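Local atomic coordinates of CRISPR-associated endonuclease Cas9 (Campylobacter jejuni subsp. jejuni serotype O:2, PDB entry 5X2H), a protein that uses a guide RNA to recognise matching foreign DNA and cuts its two strands with separate RuvC-like and HNH nuclease domains in bacterial adaptive immunity. Residues L74-L84 against K121-A132. Sequence-based numbering, arbitrary orientation.
Sequences LKHLIANEFKL and KQDFARVILHIA. With nucleotides of chain B.
Ile78 meets Ala125 and Leu129 where the helices of 74-82 and 121-132, antiparallel at 165° with axes 10.6 Å apart, come together. Two branches divide the work: Ile78 CG2 rests 3.6 Å from Ala125 CB, while Ile78 CD1 reaches Leu129 CG at 3.8 Å. One turn away the fit is tighter still, Leu74 CD1 pressing to 3.5 Å from Ala132 CB, short for two methyl-type carbons. Phe82 extends this buried row: its rim atom CZ points to Phe124 CD2 at 3.7 Å, the side chains crossing nearly at right angles, and Phe222 meets both rings.

The Lys121 end is more open. With CG set between backbone N and carbonyl carbon (chi1 58°), the extended lysine runs past Phe82 in the opposite direction. Lys121 CB lies over the Phe82 ring face, 4.1 Å from the centroid, in a CH-pi contact, and Lys121 NZ donates to Phe82 O at 2.8 Å, just before Lys83 takes positive phi. Leu84 CD2 touches the exposed Gln122 there through NE2 at 3.8 Å.

The outer flanks grip RNA: N7 of A63 of chain B lies over the centre of one face of the His76 ring, and His76 NE2 bonds that nucleotide's OP1, whereas His130 NE2 donates to OP1 of A44 of chain B. This is antiparallel helix packing in a helical, guide-RNA-binding region of Cas9, joining long helix 51-82 to helix 121-133.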
loop_
_atom_site.group_PDB
_atom_site.type_symbol
_atom_site.label_atom_id
_atom_site.label_comp_id
_atom_site.label_asym_id
_atom_site.label_seq_id
_atom_site.Cartn_x
_atom_site.Cartn_y
_atom_site.Cartn_z
ATOM N N LEU A 74 2.274 -2.120 32.944
ATOM C CA LEU A 74 2.164 -1.207 34.076
ATOM C C LEU A 74 1.229 -1.763 35.142
ATOM O O LEU A 74 1.507 -1.645 36.342
ATOM C CB LEU A 74 1.690 0.162 33.599
ATOM C CG LEU A 74 2.651 0.850 32.632
ATOM C CD1 LEU A 74 2.018 2.094 32.071
ATOM C CD2 LEU A 74 3.952 1.186 33.323
ATOM N N LYS A 75 0.120 -2.383 34.722
ATOM C CA LYS A 75 -0.783 -3.007 35.684
ATOM C C LYS A 75 -0.082 -4.103 36.475
ATOM O O LYS A 75 -0.374 -4.296 37.661
ATOM C CB LYS A 75 -2.016 -3.559 34.966
ATOM C CG LYS A 75 -2.937 -2.477 34.405
ATOM C CD LYS A 75 -4.033 -3.058 33.517
ATOM C CE LYS A 75 -4.908 -1.953 32.935
ATOM N NZ LYS A 75 -5.923 -2.465 31.968
ATOM N N HIS A 76 0.848 -4.826 35.843
ATOM C CA HIS A 76 1.658 -5.789 36.580
ATOM C C HIS A 76 2.552 -5.084 37.590
ATOM O O HIS A 76 2.643 -5.500 38.751
ATOM C CB HIS A 76 2.506 -6.622 35.617
ATOM C CG HIS A 76 1.763 -7.749 34.965
ATOM N ND1 HIS A 76 1.156 -8.756 35.684
ATOM C CD2 HIS A 76 1.553 -8.038 33.659
ATOM C CE1 HIS A 76 0.596 -9.613 34.849
ATOM N NE2 HIS A 76 0.823 -9.200 33.615
ATOM N N LEU A 77 3.227 -4.013 37.163
ATOM C CA LEU A 77 4.115 -3.286 38.066
ATOM C C LEU A 77 3.338 -2.666 39.218
ATOM O O LEU A 77 3.784 -2.700 40.371
ATOM C CB LEU A 77 4.883 -2.209 37.298
ATOM C CG LEU A 77 5.795 -2.667 36.157
ATOM C CD1 LEU A 77 6.367 -1.466 35.422
ATOM C CD2 LEU A 77 6.918 -3.563 36.681
ATOM N N ILE A 78 2.169 -2.095 38.921
ATOM C CA ILE A 78 1.331 -1.506 39.961
ATOM C C ILE A 78 0.868 -2.574 40.943
ATOM O O ILE A 78 0.931 -2.385 42.164
ATOM C CB ILE A 78 0.143 -0.766 39.321
ATOM C CG1 ILE A 78 0.625 0.526 38.656
ATOM C CG2 ILE A 78 -0.945 -0.490 40.349
ATOM C CD1 ILE A 78 -0.404 1.170 37.761
ATOM N N ALA A 79 0.413 -3.721 40.430
ATOM C CA ALA A 79 -0.059 -4.786 41.308
ATOM C C ALA A 79 1.073 -5.353 42.157
ATOM O O ALA A 79 0.863 -5.711 43.321
ATOM C CB ALA A 79 -0.716 -5.895 40.488
ATOM N N ASN A 80 2.280 -5.444 41.591
ATOM C CA ASN A 80 3.405 -5.983 42.348
ATOM C C ASN A 80 3.903 -4.985 43.385
ATOM O O ASN A 80 4.180 -5.357 44.531
ATOM C CB ASN A 80 4.540 -6.375 41.400
ATOM C CG ASN A 80 4.160 -7.508 40.469
ATOM O OD1 ASN A 80 3.219 -8.255 40.732
ATOM N ND2 ASN A 80 4.900 -7.647 39.376
ATOM N N GLU A 81 4.021 -3.712 43.004
ATOM C CA GLU A 81 4.588 -2.719 43.910
ATOM C C GLU A 81 3.605 -2.338 45.010
ATOM O O GLU A 81 3.997 -2.184 46.172
ATOM C CB GLU A 81 5.014 -1.481 43.123
ATOM C CG GLU A 81 5.661 -0.395 43.963
ATOM C CD GLU A 81 7.088 -0.726 44.353
ATOM O OE1 GLU A 81 7.613 -1.767 43.902
ATOM O OE2 GLU A 81 7.691 0.064 45.108
ATOM N N PHE A 82 2.331 -2.180 44.669
ATOM C CA PHE A 82 1.329 -1.735 45.628
ATOM C C PHE A 82 0.590 -2.884 46.298
ATOM O O PHE A 82 -0.269 -2.632 47.149
ATOM C CB PHE A 82 0.321 -0.805 44.943
ATOM C CG PHE A 82 0.918 0.489 44.460
ATOM C CD1 PHE A 82 2.162 0.906 44.907
ATOM C CD2 PHE A 82 0.232 1.290 43.562
ATOM C CE1 PHE A 82 2.712 2.092 44.463
ATOM C CE2 PHE A 82 0.777 2.480 43.116
ATOM C CZ PHE A 82 2.017 2.880 43.568
ATOM N N LYS A 83 0.908 -4.132 45.943
ATOM C CA LYS A 83 0.234 -5.312 46.489
ATOM C C LYS A 83 -1.264 -5.275 46.192
ATOM O O LYS A 83 -2.091 -5.667 47.016
ATOM C CB LYS A 83 0.493 -5.462 47.990
ATOM N N LEU A 84 -1.612 -4.794 45.003
ATOM C CA LEU A 84 -2.985 -4.773 44.528
ATOM C C LEU A 84 -3.241 -5.997 43.652
ATOM O O LEU A 84 -2.350 -6.813 43.399
ATOM C CB LEU A 84 -3.268 -3.474 43.773
ATOM C CG LEU A 84 -3.087 -2.192 44.587
ATOM C CD1 LEU A 84 -3.233 -0.963 43.707
ATOM C CD2 LEU A 84 -4.076 -2.149 45.740
ATOM N N LYS A 121 -2.732 4.628 47.176
ATOM C CA LYS A 121 -2.105 3.818 46.141
ATOM C C LYS A 121 -3.108 3.367 45.087
ATOM O O LYS A 121 -2.708 3.069 43.956
ATOM C CB LYS A 121 -1.386 2.618 46.761
ATOM C CG LYS A 121 -2.245 1.693 47.598
ATOM C CD LYS A 121 -1.356 0.682 48.313
ATOM C CE LYS A 121 -2.149 -0.489 48.864
ATOM N NZ LYS A 121 -1.254 -1.488 49.513
ATOM N N GLN A 122 -4.400 3.322 45.425
ATOM C CA GLN A 122 -5.417 3.147 44.394
ATOM C C GLN A 122 -5.536 4.391 43.524
ATOM O O GLN A 122 -5.808 4.284 42.321
ATOM C CB GLN A 122 -6.768 2.813 45.027
ATOM C CG GLN A 122 -6.835 1.462 45.732
ATOM C CD GLN A 122 -6.206 1.483 47.116
ATOM O OE1 GLN A 122 -5.735 2.521 47.582
ATOM N NE2 GLN A 122 -6.198 0.332 47.779
ATOM N N ASP A 123 -5.334 5.573 44.111
ATOM C CA ASP A 123 -5.364 6.807 43.333
ATOM C C ASP A 123 -4.133 6.924 42.447
ATOM O O ASP A 123 -4.239 7.243 41.257
ATOM C CB ASP A 123 -5.469 8.016 44.264
ATOM C CG ASP A 123 -6.768 8.042 45.042
ATOM O OD1 ASP A 123 -7.787 7.551 44.514
ATOM O OD2 ASP A 123 -6.765 8.553 46.185
ATOM N N PHE A 124 -2.949 6.678 43.015
ATOM C CA PHE A 124 -1.725 6.727 42.226
ATOM C C PHE A 124 -1.758 5.711 41.093
ATOM O O PHE A 124 -1.205 5.963 40.015
ATOM C CB PHE A 124 -0.512 6.485 43.127
ATOM C CG PHE A 124 0.790 6.964 42.543
ATOM C CD1 PHE A 124 0.808 7.848 41.478
ATOM C CD2 PHE A 124 1.999 6.525 43.061
ATOM C CE1 PHE A 124 2.006 8.287 40.940
ATOM C CE2 PHE A 124 3.200 6.960 42.528
ATOM C CZ PHE A 124 3.202 7.841 41.465
ATOM N N ALA A 125 -2.407 4.566 41.313
ATOM C CA ALA A 125 -2.504 3.548 40.273
ATOM C C ALA A 125 -3.271 4.068 39.065
ATOM O O ALA A 125 -2.844 3.886 37.918
ATOM C CB ALA A 125 -3.169 2.291 40.833
ATOM N N ARG A 126 -4.412 4.719 39.305
ATOM C CA ARG A 126 -5.211 5.234 38.198
ATOM C C ARG A 126 -4.545 6.433 37.534
ATOM O O ARG A 126 -4.733 6.655 36.335
ATOM C CB ARG A 126 -6.616 5.589 38.689
ATOM C CG ARG A 126 -7.467 4.361 38.994
ATOM C CD ARG A 126 -8.827 4.715 39.577
ATOM N NE ARG A 126 -9.415 5.874 38.919
ATOM C CZ ARG A 126 -9.828 6.962 39.557
ATOM N NH1 ARG A 126 -9.741 7.035 40.878
ATOM N NH2 ARG A 126 -10.342 7.972 38.872
ATOM N N VAL A 127 -3.760 7.204 38.288
ATOM C CA VAL A 127 -3.034 8.326 37.697
ATOM C C VAL A 127 -2.011 7.822 36.687
ATOM O O VAL A 127 -1.932 8.321 35.558
ATOM C CB VAL A 127 -2.369 9.176 38.794
ATOM C CG1 VAL A 127 -1.309 10.087 38.192
ATOM C CG2 VAL A 127 -3.412 9.995 39.539
ATOM N N ILE A 128 -1.212 6.827 37.082
ATOM C CA ILE A 128 -0.198 6.276 36.187
ATOM C C ILE A 128 -0.842 5.733 34.919
ATOM O O ILE A 128 -0.370 5.991 33.804
ATOM C CB ILE A 128 0.618 5.191 36.913
ATOM C CG1 ILE A 128 1.443 5.806 38.048
ATOM C CG2 ILE A 128 1.512 4.445 35.931
ATOM C CD1 ILE A 128 2.153 4.784 38.902
ATOM N N LEU A 129 -1.938 4.984 35.066
ATOM C CA LEU A 129 -2.571 4.376 33.904
ATOM C C LEU A 129 -3.224 5.420 33.007
ATOM O O LEU A 129 -3.261 5.245 31.785
ATOM C CB LEU A 129 -3.592 3.332 34.355
ATOM C CG LEU A 129 -2.972 2.150 35.105
ATOM C CD1 LEU A 129 -4.034 1.261 35.741
ATOM C CD2 LEU A 129 -2.080 1.343 34.172
ATOM N N HIS A 130 -3.727 6.514 33.587
ATOM C CA HIS A 130 -4.378 7.537 32.776
ATOM C C HIS A 130 -3.370 8.292 31.920
ATOM O O HIS A 130 -3.622 8.550 30.737
ATOM C CB HIS A 130 -5.155 8.503 33.668
ATOM C CG HIS A 130 -5.967 9.503 32.905
ATOM N ND1 HIS A 130 -5.715 10.858 32.952
ATOM C CD2 HIS A 130 -7.023 9.345 32.074
ATOM C CE1 HIS A 130 -6.584 11.491 32.184
ATOM N NE2 HIS A 130 -7.388 10.596 31.639
ATOM N N ILE A 131 -2.226 8.662 32.501
ATOM C CA ILE A 131 -1.194 9.355 31.735
ATOM C C ILE A 131 -0.628 8.441 30.654
ATOM O O ILE A 131 -0.341 8.880 29.533
ATOM C CB ILE A 131 -0.090 9.870 32.678
ATOM C CG1 ILE A 131 -0.627 10.985 33.580
ATOM C CG2 ILE A 131 1.127 10.343 31.887
ATOM C CD1 ILE A 131 0.405 11.539 34.546
ATOM N N ALA A 132 -0.483 7.153 30.963
ATOM C CA ALA A 132 0.168 6.234 30.040
ATOM C C ALA A 132 -0.715 5.857 28.859
ATOM O O ALA A 132 -0.195 5.572 27.775
ATOM C CB ALA A 132 0.602 4.974 30.784
ATOM P P A B 63 0.910 -9.621 29.929
ATOM O OP1 A B 63 0.325 -10.266 31.130
ATOM O OP2 A B 63 0.012 -9.160 28.838
ATOM O "O5'" A B 63 1.796 -8.375 30.385
ATOM C "C5'" A B 63 2.474 -7.573 29.424
ATOM C "C4'" A B 63 3.948 -7.450 29.730
ATOM O "O4'" A B 63 4.112 -7.149 31.141
ATOM C "C3'" A B 63 4.792 -8.703 29.509
ATOM O "O3'" A B 63 5.269 -8.887 28.181
ATOM C "C2'" A B 63 5.938 -8.526 30.501
ATOM O "O2'" A B 63 6.937 -7.665 29.973
ATOM C "C1'" A B 63 5.247 -7.810 31.656
ATOM N N9 A B 63 4.814 -8.745 32.710
ATOM C C8 A B 63 4.069 -9.893 32.575
ATOM N N7 A B 63 3.844 -10.511 33.709
ATOM C C5 A B 63 4.475 -9.713 34.651
ATOM C C6 A B 63 4.596 -9.825 36.042
ATOM N N6 A B 63 4.059 -10.827 36.740
ATOM N N1 A B 63 5.294 -8.867 36.691
ATOM C C2 A B 63 5.827 -7.866 35.977
ATOM N N3 A B 63 5.779 -7.652 34.663
ATOM C C4 A B 63 5.076 -8.622 34.054
ATOM P P A B 44 -11.046 11.010 30.254
ATOM O OP1 A B 44 -9.613 11.382 30.162
ATOM O OP2 A B 44 -11.821 10.805 29.005
ATOM O "O5'" A B 44 -11.157 9.674 31.113
ATOM C "C5'" A B 44 -10.652 9.618 32.440
ATOM C "C4'" A B 44 -11.135 8.384 33.158
ATOM O "O4'" A B 44 -12.584 8.386 33.239
ATOM C "C3'" A B 44 -10.801 7.064 32.488
ATOM O "O3'" A B 44 -9.483 6.642 32.780
ATOM C "C2'" A B 44 -11.874 6.124 33.027
ATOM O "O2'" A B 44 -11.526 5.655 34.322
ATOM C "C1'" A B 44 -13.074 7.064 33.159
ATOM N N9 A B 44 -14.008 6.968 32.018
ATOM C C8 A B 44 -14.134 7.824 30.952
ATOM N N7 A B 44 -15.071 7.478 30.099
ATOM C C5 A B 44 -15.605 6.318 30.644
ATOM C C6 A B 44 -16.640 5.460 30.224
ATOM N N6 A B 44 -17.353 5.641 29.110
ATOM N N1 A B 44 -16.923 4.388 30.997
ATOM C C2 A B 44 -16.213 4.203 32.117
ATOM N N3 A B 44 -15.222 4.939 32.618
ATOM C C4 A B 44 -14.961 5.995 31.826
ATOM P P A B 45 -8.603 5.889 31.672
ATOM O OP1 A B 45 -7.237 5.768 32.240
ATOM O OP2 A B 45 -8.799 6.554 30.360
ATOM O "O5'" A B 45 -9.239 4.431 31.606
ATOM C "C5'" A B 45 -9.143 3.560 32.724
ATOM C "C4'" A B 45 -10.075 2.383 32.603
ATOM O "O4'" A B 45 -11.457 2.834 32.593
ATOM C "C3'" A B 45 -9.956 1.553 31.337
ATOM O "O3'" A B 45 -8.859 0.655 31.362
ATOM C "C2'" A B 45 -11.314 0.866 31.274
ATOM O "O2'" A B 45 -11.378 -0.213 32.193
ATOM C "C1'" A B 45 -12.232 1.980 31.780
ATOM N N9 A B 45 -12.790 2.766 30.666
ATOM C C8 A B 45 -12.290 3.913 30.103
ATOM N N7 A B 45 -13.016 4.374 29.115
ATOM C C5 A B 45 -14.058 3.464 29.019
ATOM C C6 A B 45 -15.167 3.387 28.160
ATOM N N6 A B 45 -15.417 4.282 27.198
ATOM N N1 A B 45 -16.018 2.351 28.331
ATOM C C2 A B 45 -15.765 1.459 29.299
ATOM N N3 A B 45 -14.755 1.423 30.166
ATOM C C4 A B 45 -13.930 2.467 29.967
#